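Local coordinates for selenium-binding protein (Sulfolobus tokodaii, PDB 2ECE) that is of unknown function but folds as a beta propeller and may bind selenium, at residues P101-S105 with L401-W405; I300-L305 with K317-V323. One frame throughout, in Å; residues are numbered along the deposited sequence.

In the fold
The chain folds as a seven-bladed beta propeller; interaction 1 joins two blades, whereas interaction 2 lies at the outer edge of a third. Interaction 1 pairs the loop after strand 97-101 with the start of helix 403-409, each between the second and third strands of its blade. Interaction 2 is local: strand 318-319 adds itself to the edge of strand 291-304 before the chain enters the next blade at strand 326-328. It is nested within the 295 residues that interaction 1 spans. The centres lie 24 Å apart, and the nearest atoms about 6 Å, without touching. Trp340 touches one segment of each, packing on Leu401 and bonding to the Leu322 backbone. Both tie connections on one face of the propeller.

Interaction 1 (P101-S105 with L401-W405); sequences PGLRS and LYSTW
This is a buried, mainly side-chain contact between two loops of different propeller blades, the turn after strand 97-101 and the start of helix 403-409. The backbones stay apart (CA to CA 9.3 Å for Leu103 and Tyr402, 9.9 Å for Arg104 and Ser403), so long side chains must bridge the gap. Residues 103-105 curl with helix-like backbone angles but no helical hydrogen bonds, whereas Tyr402 is extended (-165/132) before the chain turns into the helix. Arg104 reaches across with chi2 and chi3 trans, and its NH2 donates to Ser403 OG (3.1 Å, 160°), the short serine being in rotamer p. Tyr402 OH lies over one face of the guanidinium, 3.4 Å from Arg104 CZ, while Thr404 CG2 sits near the guanidinium plane, 3.5 Å from Arg104 NH2. Next to this polar cluster, Leu103 (chi1 t, chi2 p) brings CD2 to the edge of the tyrosine ring, 3.5 Å from Tyr402 CE2. One water completes the bridge: it accepts from Tyr402 OH at 2.8 Å and donates to Leu103 O at 2.8 Å. Glu72 forms a salt bridge with Arg104 and a hydrogen bond with Ser403 OG; Glu214 O receives Arg104 NH2 and Thr404 OG1. The arginine charge is thus balanced by a carboxylate and spread over several oxygens, so a polar network, with leucine against tyrosine beside it, joins these loops.

Interaction 2 (I300-L305 with K317-V323); sequences IPAEPL and KAVPPLV
Strand 318-319 pairs antiparallel with the end of strand 291-304, adding a short fifth strand to the edge of this sheet. Glu303 and Val319 form a hydrogen-bonded pair (CA to CA 5.0 Å): Glu303 N donates to Val319 O at 2.9 Å, and Val319 N to Glu303 O at 2.8 Å. Next comes the non-hydrogen-bonded pair Pro304 and Ala318, whose CA atoms are 3.9 Å apart. Here the backbone nitrogen faces away from the partner, so proline costs no cross-strand bond, and alanine is small enough for the close approach. Leu305 N then donates to Lys317 O (2.9 Å, 174°), the lysine being in left-handed conformation (48/36). Leu305 O also lies 2.8 Å from Lys317 O without bonding, both being acceptors, as regular pairing ends. Weaker CA-H...O contacts join Ala318 CA to Glu303 O (3.4 Å) and Pro304 CA to Lys317 O (3.5 Å). Val319 (chi1 t) brings CG2 within 3.9 Å of Leu305 CD1. Beyond Ala302, whose CA is 4.2 Å from Pro320 CA, apolar contacts take over: Ile300 CG2 meets Pro321 CB at 3.7 Å, and Ile300 CD1 meets Val323 CG2 at 4.0 Å. The turning chain finds other polar partners, Ser280 OG for Val323 N and Asn270 ND2 for Val323 O, while the backbones of Pro321 and Leu322 bond to Gly341 and Trp340. Such a link from the outermost strand of one blade to the innermost of the next is typical of a beta propeller.

Interaction 1 (P101-S105 with L401-W405)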
loop_
_atom_site.group_PDB
_atom_site.type_symbol
_atom_site.label_atom_id
_atom_site.label_comp_id
_atom_site.label_asym_id
_atom_site.label_seq_id
_atom_site.Cartn_x
_atom_site.Cartn_y
_atom_site.Cartn_z
ATOM N N PRO A 101 -6.775 3.716 -9.811
ATOM C CA PRO A 101 -7.223 5.091 -9.598
ATOM C C PRO A 101 -6.101 6.125 -9.601
ATOM O O PRO A 101 -4.931 5.799 -9.385
ATOM C CB PRO A 101 -7.900 5.004 -8.238
ATOM C CG PRO A 101 -6.930 4.112 -7.494
ATOM C CD PRO A 101 -6.628 3.012 -8.521
ATOM N N GLY A 102 -6.469 7.380 -9.845
ATOM C CA GLY A 102 -5.484 8.445 -9.823
ATOM C C GLY A 102 -5.564 9.102 -8.457
ATOM O O GLY A 102 -6.622 9.629 -8.081
ATOM N N LEU A 103 -4.470 9.068 -7.699
ATOM C CA LEU A 103 -4.468 9.675 -6.370
ATOM C C LEU A 103 -4.628 11.202 -6.461
ATOM O O LEU A 103 -5.068 11.839 -5.506
ATOM C CB LEU A 103 -3.183 9.312 -5.615
ATOM C CG LEU A 103 -3.009 9.856 -4.191
ATOM C CD1 LEU A 103 -4.184 9.467 -3.304
ATOM C CD2 LEU A 103 -1.707 9.309 -3.617
ATOM N N ARG A 104 -4.268 11.777 -7.609
ATOM C CA ARG A 104 -4.411 13.216 -7.832
ATOM C C ARG A 104 -5.670 13.535 -8.642
ATOM O O ARG A 104 -6.437 14.433 -8.283
ATOM C CB ARG A 104 -3.185 13.787 -8.569
ATOM C CG ARG A 104 -2.079 14.330 -7.661
ATOM C CD ARG A 104 -0.945 14.998 -8.449
ATOM N NE ARG A 104 0.175 15.359 -7.579
ATOM C CZ ARG A 104 0.256 16.487 -6.876
ATOM N NH1 ARG A 104 -0.716 17.390 -6.945
ATOM N NH2 ARG A 104 1.284 16.691 -6.062
ATOM N N SER A 105 -5.894 12.781 -9.716
ATOM C CA SER A 105 -7.034 13.009 -10.606
ATOM C C SER A 105 -8.408 12.495 -10.187
ATOM O O SER A 105 -9.423 13.056 -10.601
ATOM C CB SER A 105 -6.730 12.428 -11.985
ATOM O OG SER A 105 -6.711 11.010 -11.915
ATOM N N LEU A 401 7.103 7.542 -2.846
ATOM C CA LEU A 401 6.038 7.713 -1.863
ATOM C C LEU A 401 4.907 8.573 -2.426
ATOM O O LEU A 401 3.750 8.157 -2.470
ATOM C CB LEU A 401 6.590 8.370 -0.585
ATOM C CG LEU A 401 5.578 8.682 0.530
ATOM C CD1 LEU A 401 4.966 7.385 1.046
ATOM C CD2 LEU A 401 6.263 9.436 1.667
ATOM N N TYR A 402 5.259 9.784 -2.845
ATOM C CA TYR A 402 4.298 10.727 -3.406
ATOM C C TYR A 402 5.081 11.842 -4.123
ATOM O O TYR A 402 6.034 12.396 -3.578
ATOM C CB TYR A 402 3.410 11.298 -2.286
ATOM C CG TYR A 402 2.271 12.165 -2.787
ATOM C CD1 TYR A 402 2.464 13.524 -3.048
ATOM C CD2 TYR A 402 1.016 11.617 -3.058
ATOM C CE1 TYR A 402 1.433 14.316 -3.572
ATOM C CE2 TYR A 402 -0.018 12.396 -3.580
ATOM C CZ TYR A 402 0.199 13.744 -3.835
ATOM O OH TYR A 402 -0.814 14.520 -4.354
ATOM N N SER A 403 4.674 12.147 -5.351
ATOM C CA SER A 403 5.326 13.158 -6.185
ATOM C C SER A 403 6.048 14.288 -5.448
ATOM O O SER A 403 7.267 14.393 -5.513
ATOM C CB SER A 403 4.307 13.761 -7.158
ATOM O OG SER A 403 3.245 14.384 -6.457
ATOM N N THR A 404 5.295 15.127 -4.746
ATOM C CA THR A 404 5.887 16.253 -4.039
ATOM C C THR A 404 6.673 15.903 -2.784
ATOM O O THR A 404 7.589 16.634 -2.408
ATOM C CB THR A 404 4.818 17.305 -3.701
ATOM O OG1 THR A 404 3.700 16.674 -3.066
ATOM C CG2 THR A 404 4.350 17.997 -4.976
ATOM N N TRP A 405 6.329 14.795 -2.133
ATOM C CA TRP A 405 7.066 14.396 -0.942
ATOM C C TRP A 405 8.423 13.824 -1.358
ATOM O O TRP A 405 9.427 14.032 -0.669
ATOM C CB TRP A 405 6.262 13.372 -0.120
ATOM C CG TRP A 405 5.049 13.974 0.548
ATOM C CD1 TRP A 405 4.155 14.847 -0.012
ATOM C CD2 TRP A 405 4.609 13.761 1.896
ATOM N NE1 TRP A 405 3.194 15.195 0.906
ATOM C CE2 TRP A 405 3.446 14.543 2.084
ATOM C CE3 TRP A 405 5.083 12.986 2.966
ATOM C CZ2 TRP A 405 2.746 14.574 3.301
ATOM C CZ3 TRP A 405 4.383 13.018 4.180
ATOM C CH2 TRP A 405 3.229 13.809 4.333
HETATM O O HOH W 1 -3.453 13.747 -4.208
#

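Interaction 2 (I300-L305 with K317-V323)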
loop_
_atom_site.group_PDB
_atom_site.type_symbol
_atom_site.label_atom_id
_atom_site.label_comp_id
_atom_site.label_asym_id
_atom_site.label_seq_id
_atom_site.Cartn_x
_atom_site.Cartn_y
_atom_site.Cartn_z
ATOM N N ILE A 300 11.106 2.438 16.132
ATOM C CA ILE A 300 12.396 2.630 15.497
ATOM C C ILE A 300 12.796 4.091 15.638
ATOM O O ILE A 300 12.072 4.984 15.206
ATOM C CB ILE A 300 12.339 2.249 13.999
ATOM C CG1 ILE A 300 11.931 0.778 13.859
ATOM C CG2 ILE A 300 13.695 2.495 13.345
ATOM C CD1 ILE A 300 11.712 0.332 12.433
ATOM N N PRO A 301 13.956 4.353 16.265
ATOM C CA PRO A 301 14.440 5.722 16.461
ATOM C C PRO A 301 15.108 6.328 15.228
ATOM O O PRO A 301 15.548 5.615 14.320
ATOM C CB PRO A 301 15.415 5.569 17.623
ATOM C CG PRO A 301 16.041 4.240 17.323
ATOM C CD PRO A 301 14.821 3.390 16.974
ATOM N N ALA A 302 15.175 7.654 15.202
ATOM C CA ALA A 302 15.812 8.359 14.103
ATOM C C ALA A 302 17.325 8.178 14.248
ATOM O O ALA A 302 17.817 7.904 15.345
ATOM C CB ALA A 302 15.448 9.840 14.151
ATOM N N GLU A 303 18.057 8.318 13.146
ATOM C CA GLU A 303 19.510 8.172 13.173
ATOM C C GLU A 303 20.207 9.521 13.030
ATOM O O GLU A 303 20.077 10.191 12.007
ATOM C CB GLU A 303 19.988 7.254 12.044
ATOM C CG GLU A 303 19.800 5.764 12.287
ATOM C CD GLU A 303 20.766 5.203 13.318
ATOM O OE1 GLU A 303 21.684 5.938 13.740
ATOM O OE2 GLU A 303 20.613 4.022 13.698
ATOM N N PRO A 304 20.943 9.947 14.067
ATOM C CA PRO A 304 21.639 11.236 13.968
ATOM C C PRO A 304 22.613 11.270 12.781
ATOM O O PRO A 304 23.288 10.281 12.481
ATOM C CB PRO A 304 22.328 11.371 15.334
ATOM C CG PRO A 304 22.333 9.949 15.898
ATOM C CD PRO A 304 21.014 9.410 15.435
ATOM N N LEU A 305 22.657 12.410 12.100
ATOM C CA LEU A 305 23.515 12.607 10.934
ATOM C C LEU A 305 23.641 14.121 10.776
ATOM O O LEU A 305 22.627 14.820 10.783
ATOM C CB LEU A 305 22.834 12.030 9.689
ATOM C CG LEU A 305 23.565 11.116 8.700
ATOM C CD1 LEU A 305 23.006 11.386 7.303
ATOM C CD2 LEU A 305 25.060 11.364 8.723
ATOM N N LYS A 317 19.138 17.482 12.332
ATOM C CA LYS A 317 20.420 16.775 12.262
ATOM C C LYS A 317 20.241 15.275 12.509
ATOM O O LYS A 317 21.088 14.622 13.131
ATOM C CB LYS A 317 21.420 17.356 13.275
ATOM C CG LYS A 317 21.602 18.869 13.173
ATOM C CD LYS A 317 23.072 19.296 13.185
ATOM C CE LYS A 317 23.695 19.214 11.794
ATOM N NZ LYS A 317 25.086 19.756 11.755
ATOM N N ALA A 318 19.129 14.739 12.013
ATOM C CA ALA A 318 18.824 13.323 12.155
ATOM C C ALA A 318 18.015 12.855 10.950
ATOM O O ALA A 318 17.464 13.666 10.206
ATOM C CB ALA A 318 18.040 13.081 13.443
ATOM N N VAL A 319 17.962 11.543 10.755
ATOM C CA VAL A 319 17.204 10.961 9.653
ATOM C C VAL A 319 16.111 10.108 10.276
ATOM O O VAL A 319 16.395 9.120 10.958
ATOM C CB VAL A 319 18.086 10.062 8.762
ATOM C CG1 VAL A 319 17.263 9.504 7.599
ATOM C CG2 VAL A 319 19.279 10.855 8.241
ATOM N N PRO A 320 14.843 10.486 10.073
ATOM C CA PRO A 320 13.769 9.686 10.660
ATOM C C PRO A 320 13.688 8.391 9.868
ATOM O O PRO A 320 14.022 8.368 8.680
ATOM C CB PRO A 320 12.529 10.564 10.462
ATOM C CG PRO A 320 13.104 11.963 10.237
ATOM C CD PRO A 320 14.298 11.665 9.387
ATOM N N PRO A 321 13.280 7.289 10.514
ATOM C CA PRO A 321 13.196 6.048 9.749
ATOM C C PRO A 321 12.128 6.166 8.667
ATOM O O PRO A 321 12.289 5.631 7.572
ATOM C CB PRO A 321 12.846 5.009 10.814
ATOM C CG PRO A 321 12.081 5.816 11.827
ATOM C CD PRO A 321 12.925 7.060 11.924
ATOM N N LEU A 322 11.059 6.900 8.977
ATOM C CA LEU A 322 9.937 7.095 8.060
ATOM C C LEU A 322 9.420 5.766 7.529
ATOM O O LEU A 322 9.544 5.466 6.337
ATOM C CB LEU A 322 10.333 7.989 6.881
ATOM C CG LEU A 322 10.743 9.432 7.192
ATOM C CD1 LEU A 322 11.142 10.136 5.895
ATOM C CD2 LEU A 322 9.592 10.160 7.872
ATOM N N VAL A 323 8.860 4.962 8.424
ATOM C CA VAL A 323 8.295 3.675 8.033
ATOM C C VAL A 323 6.970 4.006 7.359
ATOM O O VAL A 323 6.010 4.388 8.029
ATOM C CB VAL A 323 8.055 2.779 9.265
ATOM C CG1 VAL A 323 7.329 1.499 8.853
ATOM C CG2 VAL A 323 9.403 2.429 9.915
#